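Local coordinates for lantibiotic dehydratase (Microbispora corallina, PDB 5EHK), which probably dehydrates serine and threonine residues of the NAI-107 precursor peptide, using glutamyl-tRNA, during biosynthesis of this lantibiotic, at residues 323-337 with 348-360. Residues are numbered along the deposited sequence; the frame is centred on the assembly and turned at random.
Sequences LVAALREVDARCHAY and ELAELIQSTRRVH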
loop_
_atom_site.group_PDB
_atom_site.type_symbol
_atom_site.label_atom_id
_atom_site.label_comp_id
_atom_site.label_asym_id
_atom_site.label_seq_id
_atom_site.Cartn_x
_atom_site.Cartn_y
_atom_site.Cartn_z
ATOM N N LEU A 323 -28.214 47.849 -14.071
ATOM C CA LEU A 323 -28.059 46.442 -13.699
ATOM C C LEU A 323 -28.902 46.122 -12.485
ATOM O O LEU A 323 -29.494 45.042 -12.406
ATOM C CB LEU A 323 -26.600 46.130 -13.357
ATOM C CG LEU A 323 -26.248 44.686 -12.974
ATOM C CD1 LEU A 323 -26.890 43.687 -13.919
ATOM C CD2 LEU A 323 -24.747 44.477 -12.928
ATOM N N VAL A 324 -28.944 47.054 -11.534
ATOM C CA VAL A 324 -29.733 46.856 -10.326
ATOM C C VAL A 324 -31.203 46.688 -10.665
ATOM O O VAL A 324 -31.844 45.739 -10.221
ATOM C CB VAL A 324 -29.520 47.995 -9.304
ATOM C CG1 VAL A 324 -30.621 48.011 -8.253
ATOM C CG2 VAL A 324 -28.168 47.840 -8.627
ATOM N N ALA A 325 -31.726 47.579 -11.495
ATOM C CA ALA A 325 -33.129 47.499 -11.881
ATOM C C ALA A 325 -33.404 46.193 -12.635
ATOM O O ALA A 325 -34.372 45.502 -12.334
ATOM C CB ALA A 325 -33.540 48.724 -12.693
ATOM N N ALA A 326 -32.536 45.844 -13.582
ATOM C CA ALA A 326 -32.629 44.570 -14.303
ATOM C C ALA A 326 -32.649 43.316 -13.395
ATOM O O ALA A 326 -33.175 42.263 -13.773
ATOM C CB ALA A 326 -31.484 44.472 -15.310
ATOM N N LEU A 327 -32.096 43.439 -12.192
ATOM C CA LEU A 327 -32.099 42.335 -11.245
ATOM C C LEU A 327 -33.382 42.321 -10.426
ATOM O O LEU A 327 -33.947 41.258 -10.179
ATOM C CB LEU A 327 -30.881 42.405 -10.309
ATOM C CG LEU A 327 -29.514 41.999 -10.877
ATOM C CD1 LEU A 327 -28.400 42.347 -9.912
ATOM C CD2 LEU A 327 -29.475 40.515 -11.214
ATOM N N ARG A 328 -33.862 43.499 -10.038
ATOM C CA ARG A 328 -35.134 43.610 -9.314
ATOM C C ARG A 328 -36.309 43.140 -10.173
ATOM O O ARG A 328 -37.358 42.770 -9.652
ATOM C CB ARG A 328 -35.383 45.057 -8.885
ATOM C CG ARG A 328 -34.303 45.641 -8.018
ATOM C CD ARG A 328 -34.681 47.010 -7.495
ATOM N NE ARG A 328 -33.550 47.633 -6.820
ATOM C CZ ARG A 328 -33.531 48.886 -6.393
ATOM N NH1 ARG A 328 -34.593 49.664 -6.553
ATOM N NH2 ARG A 328 -32.443 49.357 -5.808
ATOM N N GLU A 329 -36.133 43.186 -11.490
ATOM C CA GLU A 329 -37.170 42.752 -12.403
ATOM C C GLU A 329 -37.260 41.242 -12.332
ATOM O O GLU A 329 -38.355 40.667 -12.288
ATOM C CB GLU A 329 -36.865 43.176 -13.846
ATOM C CG GLU A 329 -38.109 43.140 -14.756
ATOM C CD GLU A 329 -37.841 43.567 -16.200
ATOM O OE1 GLU A 329 -37.100 44.549 -16.428
ATOM O OE2 GLU A 329 -38.369 42.896 -17.115
ATOM N N VAL A 330 -36.093 40.607 -12.276
ATOM C CA VAL A 330 -36.017 39.158 -12.214
ATOM C C VAL A 330 -36.588 38.689 -10.894
ATOM O O VAL A 330 -37.303 37.689 -10.837
ATOM C CB VAL A 330 -34.576 38.682 -12.346
ATOM C CG1 VAL A 330 -34.456 37.221 -11.922
ATOM C CG2 VAL A 330 -34.082 38.894 -13.785
ATOM N N ASP A 331 -36.304 39.440 -9.842
ATOM C CA ASP A 331 -36.899 39.158 -8.556
ATOM C C ASP A 331 -38.422 39.182 -8.690
ATOM O O ASP A 331 -39.113 38.230 -8.312
ATOM C CB ASP A 331 -36.441 40.180 -7.525
ATOM C CG ASP A 331 -36.890 39.829 -6.127
ATOM O OD1 ASP A 331 -36.516 38.729 -5.651
ATOM O OD2 ASP A 331 -37.625 40.637 -5.513
ATOM N N ALA A 332 -38.933 40.266 -9.267
ATOM C CA ALA A 332 -40.375 40.455 -9.408
ATOM C C ALA A 332 -41.026 39.335 -10.226
ATOM O O ALA A 332 -42.082 38.816 -9.858
ATOM C CB ALA A 332 -40.669 41.812 -10.021
ATOM N N ARG A 333 -40.390 38.942 -11.323
ATOM C CA ARG A 333 -40.930 37.845 -12.115
ATOM C C ARG A 333 -40.795 36.474 -11.447
ATOM O O ARG A 333 -41.437 35.512 -11.868
ATOM C CB ARG A 333 -40.355 37.819 -13.529
ATOM C CG ARG A 333 -40.635 39.064 -14.333
ATOM C CD ARG A 333 -40.037 38.892 -15.705
ATOM N NE ARG A 333 -40.052 40.111 -16.501
ATOM C CZ ARG A 333 -41.078 40.483 -17.254
ATOM N NH1 ARG A 333 -42.180 39.743 -17.279
ATOM N NH2 ARG A 333 -41.009 41.602 -17.962
ATOM N N CYS A 334 -39.962 36.390 -10.414
ATOM C CA CYS A 334 -39.794 35.136 -9.689
ATOM C C CYS A 334 -40.984 34.875 -8.781
ATOM O O CYS A 334 -41.494 33.755 -8.719
ATOM C CB CYS A 334 -38.508 35.141 -8.857
ATOM S SG CYS A 334 -37.057 34.560 -9.737
ATOM N N HIS A 335 -41.428 35.909 -8.080
ATOM C CA HIS A 335 -42.587 35.769 -7.218
ATOM C C HIS A 335 -43.823 35.569 -8.069
ATOM O O HIS A 335 -44.702 34.777 -7.725
ATOM C CB HIS A 335 -42.732 36.998 -6.327
ATOM C CG HIS A 335 -41.664 37.101 -5.287
ATOM N ND1 HIS A 335 -40.404 37.588 -5.564
ATOM C CD2 HIS A 335 -41.656 36.753 -3.978
ATOM C CE1 HIS A 335 -39.671 37.553 -4.467
ATOM N NE2 HIS A 335 -40.407 37.049 -3.491
ATOM N N ALA A 336 -43.854 36.269 -9.201
ATOM C CA ALA A 336 -44.946 36.176 -10.150
ATOM C C ALA A 336 -45.140 34.733 -10.564
ATOM O O ALA A 336 -46.244 34.182 -10.470
ATOM C CB ALA A 336 -44.637 37.016 -11.357
ATOM N N TYR A 337 -44.047 34.114 -10.997
ATOM C CA TYR A 337 -44.093 32.729 -11.444
ATOM C C TYR A 337 -44.349 31.761 -10.280
ATOM O O TYR A 337 -44.880 30.661 -10.472
ATOM C CB TYR A 337 -42.829 32.374 -12.236
ATOM C CG TYR A 337 -42.666 30.895 -12.430
ATOM C CD1 TYR A 337 -43.507 30.182 -13.268
ATOM C CD2 TYR A 337 -41.674 30.204 -11.754
ATOM C CE1 TYR A 337 -43.357 28.817 -13.424
ATOM C CE2 TYR A 337 -41.513 28.847 -11.910
ATOM C CZ TYR A 337 -42.353 28.158 -12.736
ATOM O OH TYR A 337 -42.169 26.806 -12.861
ATOM N N GLU A 348 -45.213 32.899 -17.862
ATOM C CA GLU A 348 -44.399 33.579 -16.846
ATOM C C GLU A 348 -42.936 33.106 -16.806
ATOM O O GLU A 348 -42.028 33.902 -16.542
ATOM C CB GLU A 348 -45.025 33.419 -15.456
ATOM C CG GLU A 348 -46.217 34.312 -15.198
ATOM C CD GLU A 348 -47.509 33.769 -15.787
ATOM O OE1 GLU A 348 -47.479 32.663 -16.386
ATOM O OE2 GLU A 348 -48.552 34.452 -15.643
ATOM N N LEU A 349 -42.720 31.817 -17.073
ATOM C CA LEU A 349 -41.390 31.215 -17.051
ATOM C C LEU A 349 -40.506 31.710 -18.199
ATOM O O LEU A 349 -39.340 32.063 -17.984
ATOM C CB LEU A 349 -41.495 29.684 -17.060
ATOM C CG LEU A 349 -40.204 28.858 -17.023
ATOM C CD1 LEU A 349 -39.310 29.318 -15.881
ATOM C CD2 LEU A 349 -40.540 27.395 -16.872
ATOM N N ALA A 350 -41.050 31.715 -19.413
ATOM C CA ALA A 350 -40.349 32.293 -20.562
ATOM C C ALA A 350 -40.104 33.787 -20.345
ATOM O O ALA A 350 -39.122 34.342 -20.839
ATOM C CB ALA A 350 -41.133 32.066 -21.849
ATOM N N GLU A 351 -41.015 34.415 -19.601
ATOM C CA GLU A 351 -40.912 35.819 -19.211
ATOM C C GLU A 351 -39.806 36.045 -18.182
ATOM O O GLU A 351 -39.119 37.065 -18.215
ATOM C CB GLU A 351 -42.271 36.324 -18.691
ATOM C CG GLU A 351 -43.160 36.904 -19.809
ATOM C CD GLU A 351 -44.618 37.118 -19.403
ATOM O OE1 GLU A 351 -45.035 36.606 -18.336
ATOM O OE2 GLU A 351 -45.352 37.784 -20.171
ATOM N N LEU A 352 -39.625 35.090 -17.275
ATOM C CA LEU A 352 -38.539 35.169 -16.314
ATOM C C LEU A 352 -37.206 34.956 -17.029
ATOM O O LEU A 352 -36.233 35.652 -16.753
ATOM C CB LEU A 352 -38.742 34.136 -15.201
ATOM C CG LEU A 352 -37.789 34.045 -14.003
ATOM C CD1 LEU A 352 -37.379 35.414 -13.492
ATOM C CD2 LEU A 352 -38.467 33.270 -12.891
ATOM N N ILE A 353 -37.178 34.017 -17.970
ATOM C CA ILE A 353 -35.944 33.661 -18.668
ATOM C C ILE A 353 -35.294 34.826 -19.411
ATOM O O ILE A 353 -34.146 35.167 -19.137
ATOM C CB ILE A 353 -36.140 32.493 -19.661
ATOM C CG1 ILE A 353 -36.494 31.210 -18.921
ATOM C CG2 ILE A 353 -34.881 32.282 -20.502
ATOM C CD1 ILE A 353 -35.403 30.738 -18.030
ATOM N N GLN A 354 -36.005 35.444 -20.348
ATOM C CA GLN A 354 -35.370 36.487 -21.156
ATOM C C GLN A 354 -35.034 37.705 -20.281
ATOM O O GLN A 354 -34.112 38.459 -20.588
ATOM C CB GLN A 354 -36.204 36.863 -22.401
ATOM C CG GLN A 354 -37.083 38.114 -22.265
ATOM C CD GLN A 354 -38.192 37.956 -21.235
ATOM O OE1 GLN A 354 -38.479 36.846 -20.794
ATOM N NE2 GLN A 354 -38.807 39.073 -20.834
ATOM N N SER A 355 -35.778 37.887 -19.193
ATOM C CA SER A 355 -35.487 38.948 -18.225
ATOM C C SER A 355 -34.076 38.775 -17.648
ATOM O O SER A 355 -33.261 39.697 -17.665
ATOM C CB SER A 355 -36.545 38.966 -17.111
ATOM O OG SER A 355 -36.324 40.026 -16.200
ATOM N N THR A 356 -33.806 37.577 -17.139
ATOM C CA THR A 356 -32.474 37.202 -16.700
ATOM C C THR A 356 -31.456 37.290 -17.834
ATOM O O THR A 356 -30.288 37.571 -17.597
ATOM C CB THR A 356 -32.444 35.758 -16.112
ATOM O OG1 THR A 356 -32.619 34.790 -17.161
ATOM C CG2 THR A 356 -33.529 35.573 -15.048
ATOM N N ARG A 357 -31.897 37.025 -19.058
ATOM C CA ARG A 357 -31.020 37.086 -20.230
ATOM C C ARG A 357 -30.597 38.516 -20.544
ATOM O O ARG A 357 -29.561 38.745 -21.185
ATOM C CB ARG A 357 -31.689 36.461 -21.464
ATOM C CG ARG A 357 -31.875 34.959 -21.387
ATOM C CD ARG A 357 -32.366 34.386 -22.707
ATOM N NE ARG A 357 -31.409 34.610 -23.788
ATOM C CZ ARG A 357 -30.349 33.839 -24.031
ATOM N NH1 ARG A 357 -30.103 32.774 -23.274
ATOM N NH2 ARG A 357 -29.531 34.128 -25.038
ATOM N N ARG A 358 -31.422 39.473 -20.123
ATOM C CA ARG A 358 -31.095 40.882 -20.304
ATOM C C ARG A 358 -29.892 41.229 -19.440
ATOM O O ARG A 358 -28.919 41.827 -19.907
ATOM C CB ARG A 358 -32.296 41.773 -19.971
ATOM C CG ARG A 358 -32.968 42.368 -21.216
ATOM C CD ARG A 358 -34.275 43.057 -20.879
ATOM N NE ARG A 358 -35.372 42.116 -20.680
ATOM C CZ ARG A 358 -36.327 42.267 -19.765
ATOM N NH1 ARG A 358 -36.312 43.325 -18.960
ATOM N NH2 ARG A 358 -37.291 41.355 -19.652
ATOM N N VAL A 359 -29.971 40.817 -18.180
ATOM C CA VAL A 359 -28.877 40.953 -17.238
ATOM C C VAL A 359 -27.641 40.264 -17.772
ATOM O O VAL A 359 -26.568 40.856 -17.818
ATOM C CB VAL A 359 -29.243 40.284 -15.910
ATOM C CG1 VAL A 359 -28.012 40.105 -15.032
ATOM C CG2 VAL A 359 -30.323 41.086 -15.204
ATOM N N HIS A 360 -27.816 39.028 -18.219
ATOM C CA HIS A 360 -26.731 38.232 -18.796
ATOM C C HIS A 360 -27.295 36.901 -19.286
ATOM O O HIS A 360 -27.970 36.191 -18.531
ATOM C CB HIS A 360 -25.641 37.952 -17.752
ATOM C CG HIS A 360 -24.553 37.045 -18.242
ATOM N ND1 HIS A 360 -23.806 37.320 -19.369
ATOM C CD2 HIS A 360 -24.108 35.853 -17.774
ATOM C CE1 HIS A 360 -22.936 36.343 -19.565
ATOM N NE2 HIS A 360 -23.100 35.439 -18.615
#
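Glu329 OE2 is gripped by two arginines, one from each helix. Across the interface Arg358 reaches it end-on with both terminal nitrogens, NH1 lying 2.8 Å from Glu329 OE2 and NH2 making a more bent bond (136° at the hydrogen) to the same oxygen. The oxygen sits close to the Arg358 guanidinium plane, but that plane is turned well away from the carboxylate. One helical turn on from Glu329, Arg333 donates from NH2 to Glu329 OE2 at 3.1 Å, on the anti side and tilted out of the carboxylate plane; the two guanidinium groups, almost perpendicular to each other, share this one oxygen. With CG anti to the carbonyl carbon (chi1 -60°) and the chain extended as far as NE, Arg333 lies across the partner helix, its CD by Glu351 O and its NE against Ser355 CB. Glu351 itself forms a salt bridge with Arg347.

Beneath these charges the packing is apolar. Val359 fits against three residues of 323-337: its CG2 lies 3.6 Å from Ala326 CB, while CG1 meets the methyls Leu323 CD1 and Leu327 CD2. Val330 turns both methyls to Thr356 CG2, and Leu352 spreads its two branches, CD1 against Val330 CG1 and CD2 3.7 Å from Cys334 SG. At the far end Glu348 CB lies at the edge of the Tyr337 ring, whose hydroxyl is hydrogen-bonded to Glu93.

The pair is an antiparallel helical hairpin; the axes of the two segments approach to 8.9 Å and their directions differ by 164°. Its buried side rests on Trp176 of helix 174-185, through Leu327, Val330 and Val359, and on Thr170 of strand 167-172, through Cys334, Tyr337 and Leu352, while helix 294-306 packs against Leu327 and Asp331.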